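Local coordinates for protein aminoacyl-tRNA synthetase (Cryptosporidium parvum, PDB 5F9Z) that probably attaches proline to its cognate tRNA in an ATP-dependent reaction, as class II prolyl-tRNA synthetases do, at residues A[33-36]-A[41-44]; A[159-164]-A[283-288]; A[321-326]-A[363-368]; A[308-313]-A[317-322]. All coordinates share one frame; numbering follows the deposited sequence.

Contact 1 (A[33-36]-A[41-44])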
loop_
_atom_site.group_PDB
_atom_site.type_symbol
_atom_site.label_atom_id
_atom_site.label_comp_id
_atom_site.label_asym_id
_atom_site.label_seq_id
_atom_site.Cartn_x
_atom_site.Cartn_y
_atom_site.Cartn_z
ATOM N N VAL A 33 -1.686 -1.631 17.537
ATOM C CA VAL A 33 -0.643 -2.301 16.767
ATOM C C VAL A 33 0.367 -1.292 16.232
ATOM O O VAL A 33 1.581 -1.518 16.296
ATOM C CB VAL A 33 -1.270 -3.141 15.640
ATOM C CG1 VAL A 33 -0.235 -3.484 14.587
ATOM C CG2 VAL A 33 -1.875 -4.414 16.208
ATOM N N ILE A 34 -0.108 -0.160 15.710
ATOM C CA ILE A 34 0.810 0.819 15.136
ATOM C C ILE A 34 1.498 1.668 16.199
ATOM O O ILE A 34 2.580 2.209 15.940
ATOM C CB ILE A 34 0.084 1.728 14.130
ATOM C CG1 ILE A 34 -1.039 2.504 14.819
ATOM C CG2 ILE A 34 -0.455 0.909 12.965
ATOM C CD1 ILE A 34 -1.885 3.320 13.872
ATOM N N VAL A 35 0.912 1.801 17.384
ATOM C CA VAL A 35 1.519 2.602 18.444
ATOM C C VAL A 35 2.503 1.782 19.268
ATOM O O VAL A 35 3.663 2.167 19.431
ATOM C CB VAL A 35 0.422 3.225 19.335
ATOM C CG1 VAL A 35 1.030 3.790 20.609
ATOM C CG2 VAL A 35 -0.319 4.311 18.575
ATOM N N LYS A 36 2.059 0.637 19.795
ATOM C CA LYS A 36 2.913 -0.171 20.658
ATOM C C LYS A 36 4.105 -0.761 19.917
ATOM O O LYS A 36 5.114 -1.084 20.553
ATOM C CB LYS A 36 2.099 -1.288 21.311
ATOM C CG LYS A 36 1.019 -0.787 22.255
ATOM C CD LYS A 36 0.231 -1.933 22.858
ATOM C CE LYS A 36 -0.828 -1.422 23.822
ATOM N NZ LYS A 36 -1.604 -2.533 24.438
ATOM N N GLU A 41 3.213 7.776 15.930
ATOM C CA GLU A 41 2.839 8.646 17.035
ATOM C C GLU A 41 1.733 9.575 16.561
ATOM O O GLU A 41 1.841 10.172 15.483
ATOM C CB GLU A 41 4.032 9.459 17.543
ATOM C CG GLU A 41 5.030 8.670 18.374
ATOM C CD GLU A 41 4.524 8.366 19.772
ATOM O OE1 GLU A 41 5.167 7.551 20.468
ATOM O OE2 GLU A 41 3.492 8.941 20.179
ATOM N N TYR A 42 0.669 9.688 17.352
ATOM C CA TYR A 42 -0.409 10.603 17.012
ATOM C C TYR A 42 0.038 12.045 17.224
ATOM O O TYR A 42 0.762 12.357 18.173
ATOM C CB TYR A 42 -1.654 10.302 17.846
ATOM C CG TYR A 42 -2.352 9.020 17.451
ATOM C CD1 TYR A 42 -3.174 8.972 16.333
ATOM C CD2 TYR A 42 -2.193 7.860 18.197
ATOM C CE1 TYR A 42 -3.816 7.804 15.967
ATOM C CE2 TYR A 42 -2.831 6.687 17.839
ATOM C CZ TYR A 42 -3.641 6.664 16.723
ATOM O OH TYR A 42 -4.278 5.499 16.364
ATOM N N TYR A 43 -0.395 12.922 16.325
ATOM C CA TYR A 43 0.012 14.317 16.319
ATOM C C TYR A 43 -1.146 15.198 16.772
ATOM O O TYR A 43 -2.317 14.845 16.607
ATOM C CB TYR A 43 0.480 14.732 14.920
ATOM C CG TYR A 43 1.380 15.946 14.886
ATOM C CD1 TYR A 43 2.603 15.945 15.543
ATOM C CD2 TYR A 43 1.019 17.080 14.172
ATOM C CE1 TYR A 43 3.433 17.049 15.505
ATOM C CE2 TYR A 43 1.843 18.187 14.128
ATOM C CZ TYR A 43 3.049 18.166 14.796
ATOM O OH TYR A 43 3.871 19.269 14.754
ATOM N N ASP A 44 -0.808 16.353 17.347
ATOM C CA ASP A 44 -1.831 17.273 17.833
ATOM C C ASP A 44 -2.570 17.987 16.709
ATOM O O ASP A 44 -3.474 18.780 16.992
ATOM C CB ASP A 44 -1.205 18.292 18.789
ATOM C CG ASP A 44 -0.070 19.073 18.155
ATOM O OD1 ASP A 44 0.289 18.782 16.995
ATOM O OD2 ASP A 44 0.477 19.968 18.831
#

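Contact 2 (A[159-164]-A[283-288]). With ANP (phosphoaminophosphonic acid-adenylate ester), chain D.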
loop_
_atom_site.group_PDB
_atom_site.type_symbol
_atom_site.label_atom_id
_atom_site.label_comp_id
_atom_site.label_asym_id
_atom_site.label_seq_id
_atom_site.Cartn_x
_atom_site.Cartn_y
_atom_site.Cartn_z
ATOM N N HIS A 159 -13.098 10.930 7.998
ATOM C CA HIS A 159 -12.342 10.607 9.199
ATOM C C HIS A 159 -10.957 10.095 8.816
ATOM O O HIS A 159 -10.847 9.163 8.007
ATOM C CB HIS A 159 -13.081 9.557 10.031
ATOM C CG HIS A 159 -12.503 9.343 11.397
ATOM N ND1 HIS A 159 -11.181 9.014 11.606
ATOM C CD2 HIS A 159 -13.075 9.398 12.624
ATOM C CE1 HIS A 159 -10.960 8.884 12.903
ATOM N NE2 HIS A 159 -12.094 9.110 13.542
ATOM N N PRO A 160 -9.887 10.671 9.359
ATOM C CA PRO A 160 -8.544 10.214 8.989
ATOM C C PRO A 160 -8.225 8.860 9.602
ATOM O O PRO A 160 -8.624 8.553 10.728
ATOM C CB PRO A 160 -7.630 11.310 9.547
ATOM C CG PRO A 160 -8.394 11.868 10.700
ATOM C CD PRO A 160 -9.847 11.803 10.302
ATOM N N THR A 161 -7.503 8.046 8.836
ATOM C CA THR A 161 -7.003 6.762 9.297
ATOM C C THR A 161 -5.496 6.754 9.073
ATOM O O THR A 161 -5.033 7.172 7.998
ATOM C CB THR A 161 -7.669 5.596 8.550
ATOM O OG1 THR A 161 -9.091 5.675 8.702
ATOM C CG2 THR A 161 -7.183 4.259 9.093
ATOM N N PRO A 162 -4.704 6.328 10.056
ATOM C CA PRO A 162 -3.250 6.269 9.859
ATOM C C PRO A 162 -2.889 5.484 8.606
ATOM O O PRO A 162 -3.455 4.420 8.333
ATOM C CB PRO A 162 -2.755 5.574 11.131
ATOM C CG PRO A 162 -3.769 5.950 12.162
ATOM C CD PRO A 162 -5.090 5.998 11.440
ATOM N N PHE A 163 -1.958 6.041 7.829
ATOM C CA PHE A 163 -1.536 5.514 6.533
ATOM C C PHE A 163 -2.653 5.572 5.495
ATOM O O PHE A 163 -2.473 6.163 4.425
ATOM C CB PHE A 163 -1.023 4.075 6.661
ATOM C CG PHE A 163 0.134 3.923 7.605
ATOM C CD1 PHE A 163 1.394 4.383 7.259
ATOM C CD2 PHE A 163 -0.034 3.302 8.832
ATOM C CE1 PHE A 163 2.461 4.239 8.124
ATOM C CE2 PHE A 163 1.030 3.152 9.699
ATOM C CZ PHE A 163 2.279 3.620 9.343
ATOM N N ILE A 164 -3.805 4.970 5.803
ATOM C CA ILE A 164 -4.862 4.801 4.805
ATOM C C ILE A 164 -5.315 6.151 4.259
ATOM O O ILE A 164 -5.381 6.356 3.040
ATOM C CB ILE A 164 -6.044 4.014 5.403
ATOM C CG1 ILE A 164 -5.564 2.675 5.970
ATOM C CG2 ILE A 164 -7.120 3.797 4.350
ATOM C CD1 ILE A 164 -4.944 1.760 4.938
ATOM N N MET A 283 -0.954 -3.141 4.275
ATOM C CA MET A 283 -0.122 -4.290 4.613
ATOM C C MET A 283 -0.245 -4.647 6.091
ATOM O O MET A 283 -0.274 -5.830 6.447
ATOM C CB MET A 283 1.333 -4.003 4.236
ATOM C CG MET A 283 2.322 -5.099 4.602
ATOM S SD MET A 283 3.017 -4.891 6.253
ATOM C CE MET A 283 3.698 -3.240 6.125
ATOM N N ILE A 284 -0.321 -3.638 6.961
ATOM C CA ILE A 284 -0.466 -3.891 8.395
ATOM C C ILE A 284 -1.787 -4.596 8.676
ATOM O O ILE A 284 -1.833 -5.609 9.386
ATOM C CB ILE A 284 -0.357 -2.575 9.186
ATOM C CG1 ILE A 284 1.045 -1.982 9.057
ATOM C CG2 ILE A 284 -0.711 -2.801 10.648
ATOM C CD1 ILE A 284 1.114 -0.519 9.436
ATOM N N MET A 285 -2.883 -4.070 8.124
ATOM C CA MET A 285 -4.196 -4.654 8.373
ATOM C C MET A 285 -4.308 -6.059 7.803
ATOM O O MET A 285 -5.053 -6.890 8.337
ATOM C CB MET A 285 -5.286 -3.757 7.782
ATOM C CG MET A 285 -5.325 -2.356 8.364
ATOM S SD MET A 285 -6.543 -1.311 7.544
ATOM C CE MET A 285 -6.491 0.147 8.581
ATOM N N THR A 286 -3.576 -6.347 6.726
ATOM C CA THR A 286 -3.687 -7.648 6.076
ATOM C C THR A 286 -3.067 -8.752 6.928
ATOM O O THR A 286 -3.671 -9.812 7.122
ATOM C CB THR A 286 -3.025 -7.601 4.698
ATOM O OG1 THR A 286 -3.680 -6.623 3.880
ATOM C CG2 THR A 286 -3.112 -8.954 4.022
ATOM N N HIS A 287 -1.865 -8.518 7.453
ATOM C CA HIS A 287 -1.085 -9.577 8.081
ATOM C C HIS A 287 -1.117 -9.555 9.604
ATOM O O HIS A 287 -0.916 -10.603 10.224
ATOM C CB HIS A 287 0.374 -9.502 7.620
ATOM C CG HIS A 287 0.540 -9.533 6.133
ATOM N ND1 HIS A 287 0.114 -10.590 5.359
ATOM C CD2 HIS A 287 1.091 -8.639 5.278
ATOM C CE1 HIS A 287 0.391 -10.345 4.091
ATOM N NE2 HIS A 287 0.985 -9.167 4.015
ATOM N N GLY A 288 -1.359 -8.398 10.219
ATOM C CA GLY A 288 -1.284 -8.312 11.667
ATOM C C GLY A 288 -2.293 -9.213 12.352
ATOM O O GLY A 288 -3.378 -9.482 11.831
HETATM P PG ANP D . -9.969 9.221 -2.785
HETATM O O1G ANP D . -11.360 9.566 -3.214
HETATM O O2G ANP D . -10.026 8.015 -1.770
HETATM O O3G ANP D . -9.309 10.465 -2.067
HETATM P PB ANP D . -8.065 9.989 -4.708
HETATM O O1B ANP D . -8.475 10.374 -6.158
HETATM O O2B ANP D . -8.164 11.195 -3.830
HETATM N N3B ANP D . -9.062 8.763 -4.142
HETATM P PA ANP D . -5.511 9.975 -5.725
HETATM O O1A ANP D . -5.475 11.452 -5.765
HETATM O O2A ANP D . -5.816 9.315 -7.073
HETATM O O3A ANP D . -6.602 9.452 -4.695
HETATM O "O5'" ANP D . -4.125 9.475 -5.140
HETATM C "C5'" ANP D . -3.487 8.272 -5.625
HETATM C "C4'" ANP D . -3.615 7.193 -4.580
HETATM O "O4'" ANP D . -3.196 7.714 -3.306
HETATM C "C3'" ANP D . -5.028 6.674 -4.346
HETATM O "O3'" ANP D . -5.331 5.621 -5.253
HETATM C "C2'" ANP D . -4.968 6.174 -2.899
HETATM O "O2'" ANP D . -4.534 4.821 -2.832
HETATM C "C1'" ANP D . -3.928 7.103 -2.259
HETATM N N9 ANP D . -4.492 8.160 -1.424
HETATM C C8 ANP D . -5.473 9.053 -1.770
HETATM N N7 ANP D . -5.779 9.904 -0.820
HETATM C C5 ANP D . -4.934 9.550 0.222
HETATM C C6 ANP D . -4.761 10.070 1.519
HETATM N N6 ANP D . -5.458 11.098 2.008
HETATM N N1 ANP D . -3.830 9.486 2.310
HETATM C C2 ANP D . -3.130 8.456 1.826
HETATM N N3 ANP D . -3.207 7.883 0.623
HETATM C C4 ANP D . -4.133 8.480 -0.137
#

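Contact 3 (A[321-326]-A[363-368])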
loop_
_atom_site.group_PDB
_atom_site.type_symbol
_atom_site.label_atom_id
_atom_site.label_comp_id
_atom_site.label_asym_id
_atom_site.label_seq_id
_atom_site.Cartn_x
_atom_site.Cartn_y
_atom_site.Cartn_z
ATOM N N LYS A 321 29.847 -14.965 21.782
ATOM C CA LYS A 321 30.580 -15.409 20.602
ATOM C C LYS A 321 29.670 -16.158 19.636
ATOM O O LYS A 321 29.814 -16.033 18.414
ATOM C CB LYS A 321 31.760 -16.279 21.032
ATOM C CG LYS A 321 32.710 -16.673 19.920
ATOM C CD LYS A 321 33.922 -17.382 20.501
ATOM C CE LYS A 321 34.678 -18.159 19.443
ATOM N NZ LYS A 321 35.074 -19.501 19.954
ATOM N N ILE A 322 28.726 -16.940 20.164
ATOM C CA ILE A 322 27.779 -17.643 19.303
ATOM C C ILE A 322 26.820 -16.657 18.648
ATOM O O ILE A 322 26.515 -16.767 17.455
ATOM C CB ILE A 322 27.029 -18.723 20.103
ATOM C CG1 ILE A 322 27.965 -19.886 20.434
ATOM C CG2 ILE A 322 25.815 -19.222 19.332
ATOM C CD1 ILE A 322 28.521 -20.586 19.212
ATOM N N CYS A 323 26.336 -15.675 19.413
ATOM C CA CYS A 323 25.430 -14.678 18.849
ATOM C C CYS A 323 26.124 -13.845 17.779
ATOM O O CYS A 323 25.529 -13.541 16.737
ATOM C CB CYS A 323 24.881 -13.781 19.958
ATOM S SG CYS A 323 23.900 -14.650 21.201
ATOM N N ASN A 324 27.383 -13.465 18.014
ATOM C CA ASN A 324 28.127 -12.722 17.003
ATOM C C ASN A 324 28.377 -13.577 15.766
ATOM O O ASN A 324 28.330 -13.073 14.638
ATOM C CB ASN A 324 29.447 -12.214 17.579
ATOM C CG ASN A 324 29.255 -11.099 18.588
ATOM O OD1 ASN A 324 28.207 -10.454 18.626
ATOM N ND2 ASN A 324 30.272 -10.861 19.408
ATOM N N GLU A 325 28.647 -14.870 15.958
ATOM C CA GLU A 325 28.840 -15.762 14.820
ATOM C C GLU A 325 27.559 -15.893 14.007
ATOM O O GLU A 325 27.581 -15.811 12.774
ATOM C CB GLU A 325 29.318 -17.133 15.301
ATOM C CG GLU A 325 29.368 -18.187 14.206
ATOM C CD GLU A 325 29.893 -19.520 14.698
ATOM O OE1 GLU A 325 30.526 -20.242 13.899
ATOM O OE2 GLU A 325 29.677 -19.845 15.885
ATOM N N VAL A 326 26.426 -16.090 14.686
ATOM C CA VAL A 326 25.144 -16.178 13.991
ATOM C C VAL A 326 24.818 -14.856 13.307
ATOM O O VAL A 326 24.349 -14.832 12.161
ATOM C CB VAL A 326 24.033 -16.602 14.970
ATOM C CG1 VAL A 326 22.671 -16.519 14.300
ATOM C CG2 VAL A 326 24.289 -18.009 15.484
ATOM N N PHE A 363 15.733 -15.836 17.453
ATOM C CA PHE A 363 16.689 -16.881 17.788
ATOM C C PHE A 363 16.871 -16.900 19.298
ATOM O O PHE A 363 17.294 -15.900 19.888
ATOM C CB PHE A 363 18.033 -16.656 17.093
ATOM C CG PHE A 363 18.005 -16.883 15.605
ATOM C CD1 PHE A 363 16.846 -17.290 14.963
ATOM C CD2 PHE A 363 19.151 -16.700 14.849
ATOM C CE1 PHE A 363 16.830 -17.496 13.596
ATOM C CE2 PHE A 363 19.143 -16.909 13.484
ATOM C CZ PHE A 363 17.980 -17.307 12.857
ATOM N N GLU A 364 16.544 -18.028 19.919
ATOM C CA GLU A 364 16.759 -18.230 21.345
ATOM C C GLU A 364 18.069 -18.986 21.527
ATOM O O GLU A 364 18.205 -20.120 21.055
ATOM C CB GLU A 364 15.592 -18.992 21.968
ATOM C CG GLU A 364 14.246 -18.319 21.753
ATOM C CD GLU A 364 13.090 -19.122 22.312
ATOM O OE1 GLU A 364 13.333 -20.223 22.852
ATOM O OE2 GLU A 364 11.937 -18.653 22.212
ATOM N N VAL A 365 19.030 -18.356 22.196
ATOM C CA VAL A 365 20.375 -18.901 22.352
ATOM C C VAL A 365 20.616 -19.098 23.843
ATOM O O VAL A 365 20.946 -18.147 24.561
ATOM C CB VAL A 365 21.442 -17.995 21.729
ATOM C CG1 VAL A 365 22.823 -18.611 21.896
ATOM C CG2 VAL A 365 21.135 -17.752 20.259
ATOM N N GLY A 366 20.455 -20.333 24.312
ATOM C CA GLY A 366 20.725 -20.671 25.688
ATOM C C GLY A 366 21.852 -21.675 25.805
ATOM O O GLY A 366 22.514 -22.012 24.819
ATOM N N PRO A 367 22.105 -22.157 27.027
ATOM C CA PRO A 367 23.155 -23.177 27.212
ATOM C C PRO A 367 23.039 -24.364 26.268
ATOM O O PRO A 367 24.040 -24.778 25.671
ATOM C CB PRO A 367 22.972 -23.599 28.678
ATOM C CG PRO A 367 22.200 -22.496 29.339
ATOM C CD PRO A 367 21.685 -21.545 28.298
ATOM N N ARG A 368 21.836 -24.926 26.118
ATOM C CA ARG A 368 21.661 -26.072 25.232
ATOM C C ARG A 368 21.967 -25.713 23.784
ATOM O O ARG A 368 22.477 -26.550 23.031
ATOM C CB ARG A 368 20.238 -26.618 25.353
#

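Contact 4 (A[308-313]-A[317-322])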
loop_
_atom_site.group_PDB
_atom_site.type_symbol
_atom_site.label_atom_id
_atom_site.label_comp_id
_atom_site.label_asym_id
_atom_site.label_seq_id
_atom_site.Cartn_x
_atom_site.Cartn_y
_atom_site.Cartn_z
ATOM N N PRO A 308 19.594 -13.994 23.377
ATOM C CA PRO A 308 20.260 -14.967 24.250
ATOM C C PRO A 308 19.512 -15.117 25.565
ATOM O O PRO A 308 19.033 -14.141 26.145
ATOM C CB PRO A 308 21.652 -14.362 24.459
ATOM C CG PRO A 308 21.455 -12.896 24.253
ATOM C CD PRO A 308 20.394 -12.770 23.197
ATOM N N ILE A 309 19.410 -16.362 26.029
ATOM C CA ILE A 309 18.725 -16.655 27.283
ATOM C C ILE A 309 19.576 -16.150 28.439
ATOM O O ILE A 309 20.481 -16.845 28.913
ATOM C CB ILE A 309 18.432 -18.159 27.427
ATOM C CG1 ILE A 309 17.692 -18.674 26.194
ATOM C CG2 ILE A 309 17.618 -18.424 28.684
ATOM C CD1 ILE A 309 16.421 -17.922 25.898
ATOM N N ILE A 310 19.292 -14.929 28.896
ATOM C CA ILE A 310 20.041 -14.305 29.980
ATOM C C ILE A 310 19.079 -13.441 30.781
ATOM O O ILE A 310 18.014 -13.048 30.300
ATOM C CB ILE A 310 21.228 -13.464 29.452
ATOM C CG1 ILE A 310 22.324 -13.349 30.513
ATOM C CG2 ILE A 310 20.757 -12.085 29.010
ATOM C CD1 ILE A 310 22.991 -14.667 30.845
ATOM N N PHE A 311 19.458 -13.151 32.024
ATOM C CA PHE A 311 18.637 -12.314 32.886
ATOM C C PHE A 311 19.523 -11.654 33.929
ATOM O O PHE A 311 20.308 -12.334 34.598
ATOM C CB PHE A 311 17.529 -13.130 33.560
ATOM C CG PHE A 311 16.474 -12.288 34.218
ATOM C CD1 PHE A 311 15.836 -11.284 33.512
ATOM C CD2 PHE A 311 16.111 -12.509 35.536
ATOM C CE1 PHE A 311 14.862 -10.507 34.109
ATOM C CE2 PHE A 311 15.137 -11.737 36.139
ATOM C CZ PHE A 311 14.511 -10.735 35.424
ATOM N N LYS A 312 19.405 -10.329 34.042
ATOM C CA LYS A 312 20.097 -9.533 35.050
ATOM C C LYS A 312 21.612 -9.544 34.866
ATOM O O LYS A 312 22.234 -8.480 34.795
ATOM C CB LYS A 312 19.721 -10.013 36.454
ATOM C CG LYS A 312 18.258 -9.795 36.801
ATOM C CD LYS A 312 17.857 -8.346 36.573
ATOM C CE LYS A 312 16.378 -8.127 36.835
ATOM N NZ LYS A 312 15.954 -6.743 36.490
ATOM N N THR A 313 22.217 -10.727 34.793
ATOM C CA THR A 313 23.655 -10.808 34.593
ATOM C C THR A 313 23.999 -10.697 33.109
ATOM O O THR A 313 23.132 -10.733 32.232
ATOM C CB THR A 313 24.211 -12.112 35.162
ATOM O OG1 THR A 313 25.644 -12.070 35.129
ATOM C CG2 THR A 313 23.732 -13.296 34.336
ATOM N N GLU A 317 30.918 -15.322 27.740
ATOM C CA GLU A 317 31.780 -15.003 26.606
ATOM C C GLU A 317 31.490 -15.911 25.418
ATOM O O GLU A 317 31.449 -15.451 24.270
ATOM C CB GLU A 317 33.250 -15.103 27.019
ATOM C CG GLU A 317 33.684 -14.092 28.079
ATOM C CD GLU A 317 33.232 -14.467 29.481
ATOM O OE1 GLU A 317 32.685 -15.577 29.657
ATOM O OE2 GLU A 317 33.422 -13.651 30.407
ATOM N N GLU A 318 31.284 -17.206 25.671
ATOM C CA GLU A 318 30.900 -18.115 24.599
ATOM C C GLU A 318 29.481 -17.859 24.109
ATOM O O GLU A 318 29.167 -18.190 22.960
ATOM C CB GLU A 318 31.043 -19.567 25.060
ATOM C CG GLU A 318 32.484 -20.031 25.185
ATOM C CD GLU A 318 33.196 -20.074 23.847
ATOM O OE1 GLU A 318 32.690 -20.748 22.925
ATOM O OE2 GLU A 318 34.255 -19.426 23.712
ATOM N N GLN A 319 28.623 -17.276 24.948
ATOM C CA GLN A 319 27.274 -16.936 24.508
ATOM C C GLN A 319 27.290 -15.743 23.562
ATOM O O GLN A 319 26.591 -15.743 22.542
ATOM C CB GLN A 319 26.385 -16.655 25.719
ATOM C CG GLN A 319 24.897 -16.624 25.419
ATOM C CD GLN A 319 24.055 -16.636 26.680
ATOM O OE1 GLN A 319 24.546 -16.344 27.771
ATOM N NE2 GLN A 319 22.781 -16.982 26.537
ATOM N N LYS A 320 28.079 -14.715 23.884
ATOM C CA LYS A 320 28.225 -13.583 22.975
ATOM C C LYS A 320 28.945 -13.986 21.697
ATOM O O LYS A 320 28.681 -13.416 20.630
ATOM C CB LYS A 320 28.979 -12.444 23.666
ATOM N N LYS A 321 29.847 -14.965 21.782
ATOM C CA LYS A 321 30.580 -15.409 20.602
ATOM C C LYS A 321 29.670 -16.158 19.636
ATOM O O LYS A 321 29.814 -16.033 18.414
ATOM C CB LYS A 321 31.760 -16.279 21.032
ATOM C CG LYS A 321 32.710 -16.673 19.920
ATOM C CD LYS A 321 33.922 -17.382 20.501
ATOM C CE LYS A 321 34.678 -18.159 19.443
ATOM N NZ LYS A 321 35.074 -19.501 19.954
ATOM N N ILE A 322 28.726 -16.940 20.164
ATOM C CA ILE A 322 27.779 -17.643 19.303
ATOM C C ILE A 322 26.820 -16.657 18.648
ATOM O O ILE A 322 26.515 -16.767 17.455
ATOM C CB ILE A 322 27.029 -18.723 20.103
ATOM C CG1 ILE A 322 27.965 -19.886 20.434
ATOM C CG2 ILE A 322 25.815 -19.222 19.332
ATOM C CD1 ILE A 322 28.521 -20.586 19.212
#

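Contact 1 (A[33-36]-A[41-44])
The ring of Tyr42 reaches back to Val35 and Ile34, crossing each of these side chains at about a right angle. From CB of Tyr42, chi1 of -72° sets CG opposite the carbonyl carbon and beside the backbone N, which carries the phenol in toward helix 26-36 although CB itself does not head there. One long side of the ring then does the touching. CD2 of Tyr42 lies 4.0 Å from Val35 CG2, and CE2 comes closer, 3.5 Å from the same methyl, which meets the ring obliquely. The setting is a short connection from helix 26-36 to strand 40-42, which pairs antiparallel with strand 49-51; a backbone hydrogen bond between Ile34 and Ile40 spans it. Ile34 is buried, its CD1 also touching Pro162. It has CG1 between its backbone N and carbonyl carbon (chi1 61°), and an extended chi2 then holds CD1 out toward the phenol oxygen. At the tip, Tyr42 OH stands 4.1 Å from Ile34 CD1, a loose van der Waals approach, while its polar partner is Ser31 OG, in the same helix as Ile34.

Contact 2 (A[159-164]-A[283-288])
Motif 2 and motif 3 of the class II synthetase core meet here: Phe163 and Ile164, in the loop joining the two motif 2 strands, pack on Ile284 and Met285 of the motif 3 helix 278-287. Phe163 has the positive phi and negative psi (66° and -56°) of a classic gamma turn, closed by the bond from Ile164 N to Pro162 O, 2.6 Å long. This sharp bend sends neighbouring side chains to different residues of the helix. The Phe163 ring crosses the Ile284 side chain at about a right angle, and CE2 of Phe163 lies 3.7 Å from Ile284 CD1, which approaches obliquely. Beside it, Ile164 and Met285 reach for each other tip to tip. Met285 is extended beyond CG, with chi2 at 176°, and this straight chain delivers its methyl CE to within 3.8 Å of Ile164 CG1. Thr161 CG2 touches the same methyl more loosely, at 4.2 Å. Tyr30 of helix 26-36 lies against both Phe163 and Met285.

The loop's backbone faces the nucleotide pocket. Ile164 O accepts a hydrogen bond from Arg278 NE, on the first turn of the motif 3 helix. Carbonyls of the bend line the adenine: C2 of the bound ATP analogue is 3.5 Å from Phe163 O and 3.3 Å from Ile164 O.

Contact 3 (A[321-326]-A[363-368])
Val326 and Phe363 form the tight end of a helix-on-sheet contact in the anticodon-binding domain, where helix 317-332 lies on a mixed five-stranded sheet and packs here on its central strand, 361-365. Over these short segments the axes approach to 10.2 Å and run nearly antiparallel, at 153°. Val326 CG1 sits at the edge of the Phe363 ring, in its plane, and is 3.6 Å from Phe363 CD2; the neighbouring CE2 is equally near, so the methyl straddles one C-C bond of the ring. That methyl is opposite the backbone N of Val326 (chi1 173°). Val375 and Ile306 on the flanking strands also touch Val326, and Ile397 of helix 393-417 packs on Phe363, which places this end in a buried apolar layer. By contrast, the outer side of the helix, with Lys321 and Asn324, is exposed to solvent, and Glu325, partly exposed, is paired with Arg373.

Within the buried layer, packing is looser about one helical turn before Val326. There Val365 fits between two consecutive helix residues, presenting CG1 to both. This methyl lies 4.0 Å from Ile322 CG2, with the two side chains crossing obliquely, while the far end of Ile322 leads away from the strand. Cys323, which also packs on Ile306 and Pro308 of strand 304-308, comes from the other side chain position: its thiol sulfur SG, beside its own backbone N, stands 4.2 Å from Val365 CG1 and the same distance from Val365 CB.

Contact 4 (A[308-313]-A[317-322])
With chi1 at -166° and chi2 at 168°, the Gln319 side chain runs straight out from helix 317-332, carrying its amide to Pro308, Ile309 and Ile310 in a single reach. The extended stem passes the proline first: Gln319 CG lies 4.1 Å from Pro308 CB, and the amide nitrogen NE2 comes nearer, 3.5 Å from the same carbon. NE2 of Gln319 then donates to the carbonyl Ile309 O. This bond is nearly straight, 168° at the hydrogen, but at 3.3 Å it is weak. The stronger partner of NE2 is Val365 O, on strand 361-365, so the amide nitrogen serves two backbone carbonyls. Ile309 N bonds to that same Val365 carbonyl, which accounts for the closeness of two donors, Gln319 NE2 and Ile309 N, without a bond between them.

The oxygen of the amide is turned to the other part of the loop. Ile310 slants past the amide, its CD1 in van der Waals contact with Gln319 OE1 at 3.8 Å; OE1 also has a hydrogen-bond partner in a residue adjoining the segments. The bond to Val365 O, the weaker one to Ile309 O and the bond at OE1 together probably hold the rotation of this buried amide. Thr316 OG1, one residue before the helix, accepts a hydrogen bond from Gln319 N in the first turn.

The amide thus ties the first turn of the helix to the end of strand 304-308, at the strand-to-helix corner of a beta-alpha-beta crossover (strand 304-308, helix 317-332, strand 337-339) in the anticodon-binding domain.

From the N terminus, contact 1 closes a short loop between helix 26-36 and strand 40-42, and contact 2 then closes a much longer excursion, from the motif 2 loop to the motif 3 helix. The two are in series, neither nested nor crossed, yet their centres are 12 Å apart and they touch, helix 26-36 packing on both the motif 2 loop and the motif 3 helix. Contacts 3 and 4 lie some 33 to 38 Å away, centre to centre, in the anticodon-binding domain. Contact 4 closes the turn into helix 317-332; contact 3 opens where contact 4 ends, sharing Lys321 and Ile322, and returns to strand 361-365, whose end joins the two.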